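Local coordinates for protein ectonucleotide pyrophosphatase/phosphodiesterase family member 5 (Mus musculus, PDB 5VEO) that probably hydrolyses phosphodiester bonds in nucleotide substrates as a zinc-dependent ectoenzyme, and is captured here as an inactive variant in complex with AMP, at residues H38-N43 with I337-G342; N218-S223 with P343-N348; R240-E245 with D266-A271. The protein carries 1 engineered substitution. All blocks are in the same frame, centred on the assembly; numbering follows the deposited sequence.

Contacts 1 and 2 are neighbours, with centres about 6 Å apart. Strand 338-341 of contact 1 lies antiparallel beside strand 218-222 of contact 2 in the mixed central sheet. H341 O probably accepts a hydrogen bond from L219 N at 2.7 Å, and I337 O probably accepts one from T222 OG1. Segment 218-223 leads directly into D224 and H225, which with D22 bind one of the zinc ions. Contact 3 joins a loop and a helix beside a separate four-stranded sheet. Its centre is about 49 Å from those of contacts 1 and 2, on the opposite side of the chain's centre. Its nearest atoms are about 33 Å from contact 1 and 31 Å from contact 2.

Contact 1 (H38-N43 with I337-G342); sequences HYIMKN and IFLAHG
Helix 35-42 packs against the mixed central sheet of an alkaline phosphatase-like alpha/beta fold. It meets strand 338-341, which lies between strands 218-222 and 45-51 and runs antiparallel to both. The short helix and strand axes approach to 7.5 Å and cross at 65°. No direct hydrogen bond joins the two segments.

The apolar part rests on I40, M41 and L339. I40 points its CB at the strand, and its CG2 branch does the touching. CG2 is anti to the backbone N and meets L339 CD1 at 3.6 Å. The two side chains cross at about a right angle. The same methyl lies against A340 O and H341 CB, so one branch spans three successive strand residues. L339 holds CG in the crowded position between its backbone N and carbonyl carbon (chi1 64°). Its CD1 also meets M41 CG obliquely at 3.9 Å. F37, one helical turn before M41, covers L339 as well.

The polar part lies where the helix ends. N43 is the first residue to leave helical geometry. Its ND2 turns back and donates to Y39 O at 2.9 Å, on a lone pair in the carbonyl plane. This bond holds the amide beside the helix end, with ND2 3.4 Å above one face of the Y39 ring. N43 OD1 accepts from K347 NZ. H341 has CG anti to its backbone N (chi1 166°), which carries the imidazole toward N43. Its ring also stacks with W214. A water 2.8 Å from N43 O, to which it can donate, accepts from G342 N at 3.0 Å and so links the segments. N43 O also lies near the plane of the H341 ring at its edge, 3.2 Å from CD2.

Contact 2 (N218-S223 with P343-N348); sequences NLIVTS and PAFRKN
N218 and F345 point toward each other's segments, N218 from the start of strand 218-222 and F345 from the loop after strand 338-341. The contact is structural packing that ties this loop, which leads on to strand 349-355, to the central sheet of the alkaline phosphatase-like fold. The N218 amide carbon CG is anti to the carbonyl carbon, beside the backbone N (chi1 -65°). This places OD1 at the start of the loop. A344 N donates to N218 OD1 at 2.9 Å, in the carbonyl plane and on a lone pair, with an N-H...O angle of 156°. A344 CB lies against the same oxygen at 3.2 Å. P343 CD touches it from the preceding residue at 3.4 Å.

F345 also has its ring carbon CG anti to the carbonyl carbon (chi1 -78°). The ring lies along the strand from N218 toward I220, and its CE1 meets N218 CB at 3.9 Å. I220 comes next on this face. Its CG1 and CD1 approach the far end of the ring, with CG1 4.0 Å from CE1, and the two side chains cross at about a right angle. L362 of helix 359-366 also packs on F345, while L359 and L363 pack on I220.

The other end of the amide is held too. N218 ND2 donates to Q14 OE1 and K15 O, just before strand 16-21. The buried amide is therefore satisfied at both ends. The bonds should fix its flip, with the carbonyl facing the loop and the NH2 group facing Q14 and K15.

Contact 3 (R240-E245 with D266-A271); sequences RYLDKE and DEVYDA
L242 sets its CG anti to the carbonyl carbon, beside the backbone N (chi1 -59°). With CD1 anti to CA, this puts its CD2 methyl on helix 265-272. E267 extends its chain with CG anti to its backbone N (chi1 173°), so that its carboxylate reaches back toward the loop. The contact is a loop-to-helix packing beside an antiparallel four-stranded sheet. The loop links strands 235-237 and 247-249, and the latter is an outer strand of that sheet. The helix packs on the sheet through V268, which touches I258 and P260 of strand 255-260 and I302 of strand 302-306.

L242 is the main apolar group. Its CD2 lies 3.7 Å from A271 CB and 4.0 Å from V268 CG1. It also touches V268 O at 3.6 Å, so the methyl sits between side chains one helical turn apart and against the helix backbone. The L242 and V268 side chains cross at about a right angle. L272, the last residue of the helix, also packs on L242. Y241 leads its CB toward the helix but its ring away. Its carbonyl O meets A271 CB at 3.5 Å, while the ring packs on A275 and H276.

The polar link is indirect. E267 OE2 is hydrogen-bonded to H246 ND1, which would help to stabilise its negative charge, more so if H246 is protonated. The D243 carboxylate is near enough that the two acids probably repel each other weakly. D243 OD1 accepts from E245 N at 2.9 Å (N-H...O angle 157°), which makes an Asx turn. E245 N approaches it from above the carboxylate plane. Water bridges the two segments: one molecule donates to E267 OE2 at 2.7 Å and accepts from D243 N at 2.9 Å.

Contact 1 (H38-N43 with I337-G342)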
loop_
_atom_site.group_PDB
_atom_site.type_symbol
_atom_site.label_atom_id
_atom_site.label_comp_id
_atom_site.label_asym_id
_atom_site.label_seq_id
_atom_site.Cartn_x
_atom_site.Cartn_y
_atom_site.Cartn_z
ATOM N N HIS A 38 -19.348 -9.788 -0.896
ATOM C CA HIS A 38 -19.785 -11.145 -0.583
ATOM C C HIS A 38 -20.094 -11.946 -1.844
ATOM O O HIS A 38 -19.893 -13.167 -1.863
ATOM C CB HIS A 38 -20.980 -11.084 0.374
ATOM C CG HIS A 38 -20.573 -10.920 1.805
ATOM N ND1 HIS A 38 -20.203 -9.704 2.333
ATOM C CD2 HIS A 38 -20.436 -11.822 2.807
ATOM C CE1 HIS A 38 -19.876 -9.857 3.606
ATOM N NE2 HIS A 38 -19.998 -11.136 3.914
ATOM N N TYR A 39 -20.516 -11.276 -2.921
ATOM C CA TYR A 39 -20.717 -11.957 -4.195
ATOM C C TYR A 39 -19.399 -12.500 -4.742
ATOM O O TYR A 39 -19.333 -13.640 -5.217
ATOM C CB TYR A 39 -21.369 -10.993 -5.182
ATOM C CG TYR A 39 -21.545 -11.544 -6.568
ATOM C CD1 TYR A 39 -22.565 -12.442 -6.858
ATOM C CD2 TYR A 39 -20.696 -11.166 -7.595
ATOM C CE1 TYR A 39 -22.737 -12.939 -8.148
ATOM C CE2 TYR A 39 -20.863 -11.652 -8.881
ATOM C CZ TYR A 39 -21.874 -12.546 -9.150
ATOM O OH TYR A 39 -22.009 -13.026 -10.445
ATOM N N ILE A 40 -18.325 -11.711 -4.660
ATOM C CA ILE A 40 -17.015 -12.213 -5.070
ATOM C C ILE A 40 -16.580 -13.372 -4.178
ATOM O O ILE A 40 -16.042 -14.378 -4.658
ATOM C CB ILE A 40 -15.981 -11.075 -5.066
ATOM C CG1 ILE A 40 -16.282 -10.130 -6.239
ATOM C CG2 ILE A 40 -14.568 -11.642 -5.167
ATOM C CD1 ILE A 40 -15.404 -8.918 -6.315
ATOM N N MET A 41 -16.762 -13.232 -2.862
ATOM C CA MET A 41 -16.397 -14.304 -1.942
ATOM C C MET A 41 -17.093 -15.613 -2.311
ATOM O O MET A 41 -16.447 -16.660 -2.428
ATOM C CB MET A 41 -16.741 -13.899 -0.508
ATOM C CG MET A 41 -15.838 -12.804 0.023
ATOM S SD MET A 41 -16.566 -11.881 1.394
ATOM C CE MET A 41 -16.948 -13.199 2.511
ATOM N N LYS A 42 -18.414 -15.561 -2.511
ATOM C CA LYS A 42 -19.190 -16.772 -2.797
ATOM C C LYS A 42 -18.741 -17.426 -4.093
ATOM O O LYS A 42 -18.898 -18.649 -4.284
ATOM C CB LYS A 42 -20.668 -16.392 -2.868
ATOM C CG LYS A 42 -21.647 -17.537 -3.124
ATOM C CD LYS A 42 -23.041 -16.984 -3.448
ATOM C CE LYS A 42 -23.996 -18.058 -3.986
ATOM N NZ LYS A 42 -24.018 -18.142 -5.486
ATOM N N ASN A 43 -18.213 -16.624 -5.012
ATOM C CA ASN A 43 -17.824 -17.098 -6.327
ATOM C C ASN A 43 -16.318 -17.094 -6.514
ATOM O O ASN A 43 -15.840 -17.187 -7.650
ATOM C CB ASN A 43 -18.529 -16.249 -7.382
ATOM C CG ASN A 43 -20.023 -16.494 -7.386
ATOM O OD1 ASN A 43 -20.473 -17.573 -7.784
ATOM N ND2 ASN A 43 -20.790 -15.541 -6.884
ATOM N N ILE A 337 -7.825 -6.134 3.245
ATOM C CA ILE A 337 -8.639 -7.168 2.613
ATOM C C ILE A 337 -7.874 -7.811 1.465
ATOM O O ILE A 337 -7.007 -7.185 0.821
ATOM C CB ILE A 337 -9.965 -6.626 2.052
ATOM C CG1 ILE A 337 -9.689 -5.464 1.090
ATOM C CG2 ILE A 337 -10.954 -6.362 3.130
ATOM C CD1 ILE A 337 -10.756 -5.219 0.074
ATOM N N PHE A 338 -8.245 -9.054 1.160
ATOM C CA PHE A 338 -7.838 -9.704 -0.088
ATOM C C PHE A 338 -8.926 -10.676 -0.524
ATOM O O PHE A 338 -9.286 -11.596 0.225
ATOM C CB PHE A 338 -6.508 -10.444 0.071
ATOM C CG PHE A 338 -6.013 -11.078 -1.197
ATOM C CD1 PHE A 338 -5.050 -10.446 -1.963
ATOM C CD2 PHE A 338 -6.515 -12.301 -1.630
ATOM C CE1 PHE A 338 -4.592 -11.028 -3.151
ATOM C CE2 PHE A 338 -6.073 -12.871 -2.793
ATOM C CZ PHE A 338 -5.104 -12.231 -3.561
ATOM N N LEU A 339 -9.425 -10.491 -1.742
ATOM C CA LEU A 339 -10.377 -11.425 -2.319
ATOM C C LEU A 339 -10.192 -11.422 -3.828
ATOM O O LEU A 339 -9.606 -10.500 -4.386
ATOM C CB LEU A 339 -11.817 -11.094 -1.907
ATOM C CG LEU A 339 -12.551 -9.822 -2.281
ATOM C CD1 LEU A 339 -14.058 -9.975 -1.981
ATOM C CD2 LEU A 339 -11.979 -8.611 -1.529
ATOM N N ALA A 340 -10.677 -12.467 -4.490
ATOM C CA ALA A 340 -10.465 -12.526 -5.932
ATOM C C ALA A 340 -11.492 -13.435 -6.586
ATOM O O ALA A 340 -12.073 -14.321 -5.951
ATOM C CB ALA A 340 -9.058 -13.008 -6.255
ATOM N N HIS A 341 -11.692 -13.201 -7.886
ATOM C CA HIS A 341 -12.621 -13.977 -8.697
ATOM C C HIS A 341 -12.057 -14.097 -10.097
ATOM O O HIS A 341 -11.562 -13.117 -10.641
ATOM C CB HIS A 341 -13.990 -13.306 -8.792
ATOM C CG HIS A 341 -14.853 -13.877 -9.872
ATOM N ND1 HIS A 341 -14.780 -13.449 -11.181
ATOM C CD2 HIS A 341 -15.789 -14.854 -9.842
ATOM C CE1 HIS A 341 -15.638 -14.144 -11.912
ATOM N NE2 HIS A 341 -16.259 -15.004 -11.125
ATOM N N GLY A 342 -12.147 -15.290 -10.683
ATOM C CA GLY A 342 -11.840 -15.423 -12.084
ATOM C C GLY A 342 -11.606 -16.858 -12.468
ATOM O O GLY A 342 -11.652 -17.781 -11.645
HETATM O O HOH W 1 -13.326 -17.487 -8.942
#

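Contact 2 (N218-S223 with P343-N348)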
loop_
_atom_site.group_PDB
_atom_site.type_symbol
_atom_site.label_atom_id
_atom_site.label_comp_id
_atom_site.label_asym_id
_atom_site.label_seq_id
_atom_site.Cartn_x
_atom_site.Cartn_y
_atom_site.Cartn_z
ATOM N N ASN A 218 -9.113 -12.338 -14.310
ATOM C CA ASN A 218 -8.944 -12.644 -12.889
ATOM C C ASN A 218 -8.916 -11.316 -12.143
ATOM O O ASN A 218 -7.956 -10.548 -12.280
ATOM C CB ASN A 218 -7.667 -13.439 -12.668
ATOM C CG ASN A 218 -7.732 -14.813 -13.321
ATOM O OD1 ASN A 218 -8.437 -15.690 -12.842
ATOM N ND2 ASN A 218 -7.043 -14.974 -14.445
ATOM N N LEU A 219 -9.991 -11.038 -11.398
ATOM C CA LEU A 219 -10.144 -9.809 -10.630
ATOM C C LEU A 219 -9.621 -10.037 -9.214
ATOM O O LEU A 219 -10.105 -10.924 -8.513
ATOM C CB LEU A 219 -11.610 -9.386 -10.590
ATOM C CG LEU A 219 -11.993 -8.239 -9.668
ATOM C CD1 LEU A 219 -11.280 -6.956 -10.098
ATOM C CD2 LEU A 219 -13.483 -8.044 -9.666
ATOM N N ILE A 220 -8.646 -9.240 -8.803
ATOM C CA ILE A 220 -8.056 -9.340 -7.473
ATOM C C ILE A 220 -8.350 -8.015 -6.798
ATOM O O ILE A 220 -7.973 -6.963 -7.317
ATOM C CB ILE A 220 -6.548 -9.626 -7.538
ATOM C CG1 ILE A 220 -6.301 -10.986 -8.227
ATOM C CG2 ILE A 220 -5.917 -9.541 -6.138
ATOM C CD1 ILE A 220 -4.883 -11.281 -8.530
ATOM N N VAL A 221 -9.051 -8.060 -5.660
ATOM C CA VAL A 221 -9.448 -6.861 -4.937
ATOM C C VAL A 221 -8.693 -6.861 -3.614
ATOM O O VAL A 221 -8.864 -7.775 -2.794
ATOM C CB VAL A 221 -10.965 -6.798 -4.704
ATOM C CG1 VAL A 221 -11.338 -5.537 -3.917
ATOM C CG2 VAL A 221 -11.707 -6.854 -6.038
ATOM N N THR A 222 -7.870 -5.850 -3.391
ATOM C CA THR A 222 -7.084 -5.819 -2.168
ATOM C C THR A 222 -6.863 -4.367 -1.759
ATOM O O THR A 222 -7.630 -3.475 -2.141
ATOM C CB THR A 222 -5.801 -6.660 -2.360
ATOM O OG1 THR A 222 -5.131 -6.832 -1.102
ATOM C CG2 THR A 222 -4.849 -6.068 -3.385
ATOM N N SER A 223 -5.866 -4.146 -0.919
ATOM C CA SER A 223 -5.574 -2.824 -0.390
ATOM C C SER A 223 -4.135 -2.820 0.105
ATOM O O SER A 223 -3.438 -3.846 0.091
ATOM C CB SER A 223 -6.564 -2.465 0.715
ATOM O OG SER A 223 -6.439 -1.129 1.135
ATOM N N PRO A 343 -11.320 -17.067 -13.751
ATOM C CA PRO A 343 -11.183 -18.441 -14.247
ATOM C C PRO A 343 -10.032 -19.199 -13.611
ATOM O O PRO A 343 -10.096 -20.430 -13.507
ATOM C CB PRO A 343 -10.992 -18.246 -15.759
ATOM C CG PRO A 343 -10.565 -16.840 -15.927
ATOM C CD PRO A 343 -11.178 -16.056 -14.811
ATOM N N ALA A 344 -8.997 -18.508 -13.143
ATOM C CA ALA A 344 -7.870 -19.162 -12.496
ATOM C C ALA A 344 -8.081 -19.414 -11.005
ATOM O O ALA A 344 -7.267 -20.120 -10.394
ATOM C CB ALA A 344 -6.602 -18.323 -12.670
ATOM N N PHE A 345 -9.140 -18.876 -10.416
ATOM C CA PHE A 345 -9.339 -18.928 -8.971
ATOM C C PHE A 345 -10.428 -19.918 -8.569
ATOM O O PHE A 345 -11.407 -20.130 -9.289
ATOM C CB PHE A 345 -9.679 -17.533 -8.450
ATOM C CG PHE A 345 -8.486 -16.642 -8.321
ATOM C CD1 PHE A 345 -8.269 -15.598 -9.207
ATOM C CD2 PHE A 345 -7.557 -16.866 -7.319
ATOM C CE1 PHE A 345 -7.162 -14.781 -9.073
ATOM C CE2 PHE A 345 -6.447 -16.061 -7.188
ATOM C CZ PHE A 345 -6.247 -15.012 -8.083
ATOM N N ARG A 346 -10.245 -20.528 -7.402
ATOM C CA ARG A 346 -11.279 -21.379 -6.841
ATOM C C ARG A 346 -12.532 -20.572 -6.539
ATOM O O ARG A 346 -12.540 -19.340 -6.578
ATOM C CB ARG A 346 -10.769 -22.066 -5.583
ATOM C CG ARG A 346 -9.668 -23.033 -5.888
ATOM C CD ARG A 346 -8.932 -23.450 -4.648
ATOM N NE ARG A 346 -9.704 -24.369 -3.844
ATOM C CZ ARG A 346 -9.214 -25.055 -2.815
ATOM N NH1 ARG A 346 -7.941 -24.910 -2.470
ATOM N NH2 ARG A 346 -10.003 -25.905 -2.150
ATOM N N LYS A 347 -13.608 -21.288 -6.230
ATOM C CA LYS A 347 -14.900 -20.679 -5.944
ATOM C C LYS A 347 -15.350 -21.029 -4.537
ATOM O O LYS A 347 -15.305 -22.201 -4.137
ATOM C CB LYS A 347 -15.948 -21.141 -6.949
ATOM C CG LYS A 347 -15.668 -20.677 -8.368
ATOM C CD LYS A 347 -16.778 -21.163 -9.298
ATOM C CE LYS A 347 -17.664 -20.032 -9.815
ATOM N NZ LYS A 347 -18.831 -19.803 -8.895
ATOM N N ASN A 348 -15.823 -20.025 -3.809
ATOM C CA ASN A 348 -16.326 -20.164 -2.441
ATOM C C ASN A 348 -15.271 -20.729 -1.484
ATOM O O ASN A 348 -15.573 -21.560 -0.622
ATOM C CB ASN A 348 -17.595 -21.025 -2.411
ATOM C CG ASN A 348 -18.433 -20.754 -1.199
ATOM O OD1 ASN A 348 -18.416 -19.642 -0.658
ATOM N ND2 ASN A 348 -19.163 -21.766 -0.734
#

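Contact 3 (R240-E245 with D266-A271)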
loop_
_atom_site.group_PDB
_atom_site.type_symbol
_atom_site.label_atom_id
_atom_site.label_comp_id
_atom_site.label_asym_id
_atom_site.label_seq_id
_atom_site.Cartn_x
_atom_site.Cartn_y
_atom_site.Cartn_z
ATOM N N ARG A 240 8.556 18.179 23.614
ATOM C CA ARG A 240 8.710 17.998 25.051
ATOM C C ARG A 240 10.054 17.377 25.405
ATOM O O ARG A 240 10.490 17.485 26.556
ATOM C CB ARG A 240 7.593 17.118 25.605
ATOM C CG ARG A 240 6.209 17.788 25.675
ATOM C CD ARG A 240 5.218 16.970 26.526
ATOM N NE ARG A 240 5.881 16.365 27.685
ATOM C CZ ARG A 240 5.311 15.563 28.577
ATOM N NH1 ARG A 240 4.029 15.233 28.479
ATOM N NH2 ARG A 240 6.045 15.089 29.574
ATOM N N TYR A 241 10.725 16.754 24.441
ATOM C CA TYR A 241 11.965 16.019 24.662
ATOM C C TYR A 241 13.142 16.536 23.860
ATOM O O TYR A 241 14.278 16.448 24.338
ATOM C CB TYR A 241 11.777 14.540 24.295
ATOM C CG TYR A 241 10.482 13.981 24.818
ATOM C CD1 TYR A 241 10.309 13.744 26.170
ATOM C CD2 TYR A 241 9.421 13.716 23.963
ATOM C CE1 TYR A 241 9.117 13.259 26.664
ATOM C CE2 TYR A 241 8.232 13.217 24.443
ATOM C CZ TYR A 241 8.083 12.992 25.795
ATOM O OH TYR A 241 6.894 12.494 26.263
ATOM N N LEU A 242 12.902 17.045 22.651
ATOM C CA LEU A 242 13.943 17.333 21.680
ATOM C C LEU A 242 13.903 18.797 21.292
ATOM O O LEU A 242 12.825 19.392 21.168
ATOM C CB LEU A 242 13.778 16.510 20.392
ATOM C CG LEU A 242 13.776 14.990 20.419
ATOM C CD1 LEU A 242 13.550 14.425 19.004
ATOM C CD2 LEU A 242 15.078 14.485 20.991
ATOM N N ASP A 243 15.093 19.354 21.082
ATOM C CA ASP A 243 15.254 20.674 20.503
ATOM C C ASP A 243 15.076 20.579 18.991
ATOM O O ASP A 243 15.867 19.922 18.311
ATOM C CB ASP A 243 16.640 21.195 20.880
ATOM C CG ASP A 243 16.927 22.569 20.336
ATOM O OD1 ASP A 243 16.218 23.024 19.413
ATOM O OD2 ASP A 243 17.901 23.184 20.840
ATOM N N LYS A 244 14.033 21.232 18.468
ATOM C CA LYS A 244 13.703 21.135 17.048
ATOM C C LYS A 244 14.836 21.599 16.141
ATOM O O LYS A 244 14.875 21.204 14.969
ATOM C CB LYS A 244 12.442 21.949 16.757
ATOM C CG LYS A 244 12.607 23.450 16.975
ATOM C CD LYS A 244 11.272 24.194 16.854
ATOM C CE LYS A 244 11.412 25.692 17.135
ATOM N NZ LYS A 244 12.489 26.329 16.327
ATOM N N GLU A 245 15.755 22.426 16.638
ATOM C CA GLU A 245 16.875 22.877 15.821
ATOM C C GLU A 245 17.934 21.807 15.616
ATOM O O GLU A 245 18.837 22.004 14.800
ATOM C CB GLU A 245 17.558 24.092 16.455
ATOM C CG GLU A 245 16.670 25.296 16.650
ATOM C CD GLU A 245 16.108 25.833 15.348
ATOM O OE1 GLU A 245 16.827 25.797 14.324
ATOM O OE2 GLU A 245 14.943 26.292 15.351
ATOM N N ASP A 266 23.786 11.431 19.650
ATOM C CA ASP A 266 23.634 10.981 21.029
ATOM C C ASP A 266 22.635 11.840 21.779
ATOM O O ASP A 266 21.846 11.328 22.586
ATOM C CB ASP A 266 24.979 11.000 21.757
ATOM C CG ASP A 266 25.848 9.848 21.368
ATOM O OD1 ASP A 266 25.301 8.883 20.827
ATOM O OD2 ASP A 266 27.070 9.890 21.630
ATOM N N GLU A 267 22.670 13.150 21.543
ATOM C CA GLU A 267 21.732 14.039 22.204
ATOM C C GLU A 267 20.302 13.631 21.893
ATOM O O GLU A 267 19.463 13.513 22.794
ATOM C CB GLU A 267 21.959 15.474 21.753
ATOM C CG GLU A 267 20.892 16.428 22.273
ATOM C CD GLU A 267 21.040 17.832 21.746
ATOM O OE1 GLU A 267 22.172 18.356 21.745
ATOM O OE2 GLU A 267 20.021 18.424 21.337
ATOM N N VAL A 268 20.011 13.433 20.607
ATOM C CA VAL A 268 18.653 13.104 20.175
ATOM C C VAL A 268 18.261 11.727 20.673
ATOM O O VAL A 268 17.170 11.531 21.225
ATOM C CB VAL A 268 18.557 13.200 18.644
ATOM C CG1 VAL A 268 17.214 12.665 18.143
ATOM C CG2 VAL A 268 18.730 14.629 18.222
ATOM N N TYR A 269 19.141 10.749 20.490
ATOM C CA TYR A 269 18.817 9.402 20.926
ATOM C C TYR A 269 18.612 9.342 22.438
ATOM O O TYR A 269 17.638 8.747 22.909
ATOM C CB TYR A 269 19.899 8.424 20.478
ATOM C CG TYR A 269 19.564 7.017 20.874
ATOM C CD1 TYR A 269 20.050 6.481 22.050
ATOM C CD2 TYR A 269 18.728 6.234 20.093
ATOM C CE1 TYR A 269 19.732 5.196 22.433
ATOM C CE2 TYR A 269 18.401 4.949 20.466
ATOM C CZ TYR A 269 18.911 4.432 21.636
ATOM O OH TYR A 269 18.588 3.155 22.012
ATOM N N ASP A 270 19.520 9.958 23.221
ATOM C CA ASP A 270 19.424 9.854 24.678
ATOM C C ASP A 270 18.208 10.596 25.223
ATOM O O ASP A 270 17.643 10.191 26.249
ATOM C CB ASP A 270 20.680 10.406 25.356
ATOM C CG ASP A 270 21.905 9.569 25.094
ATOM O OD1 ASP A 270 21.773 8.426 24.608
ATOM O OD2 ASP A 270 23.012 10.062 25.391
ATOM N N ALA A 271 17.811 11.692 24.569
ATOM C CA ALA A 271 16.631 12.436 24.990
ATOM C C ALA A 271 15.347 11.685 24.669
ATOM O O ALA A 271 14.367 11.799 25.409
ATOM C CB ALA A 271 16.597 13.798 24.309
HETATM O O HOH W 2 17.408 17.603 21.574
#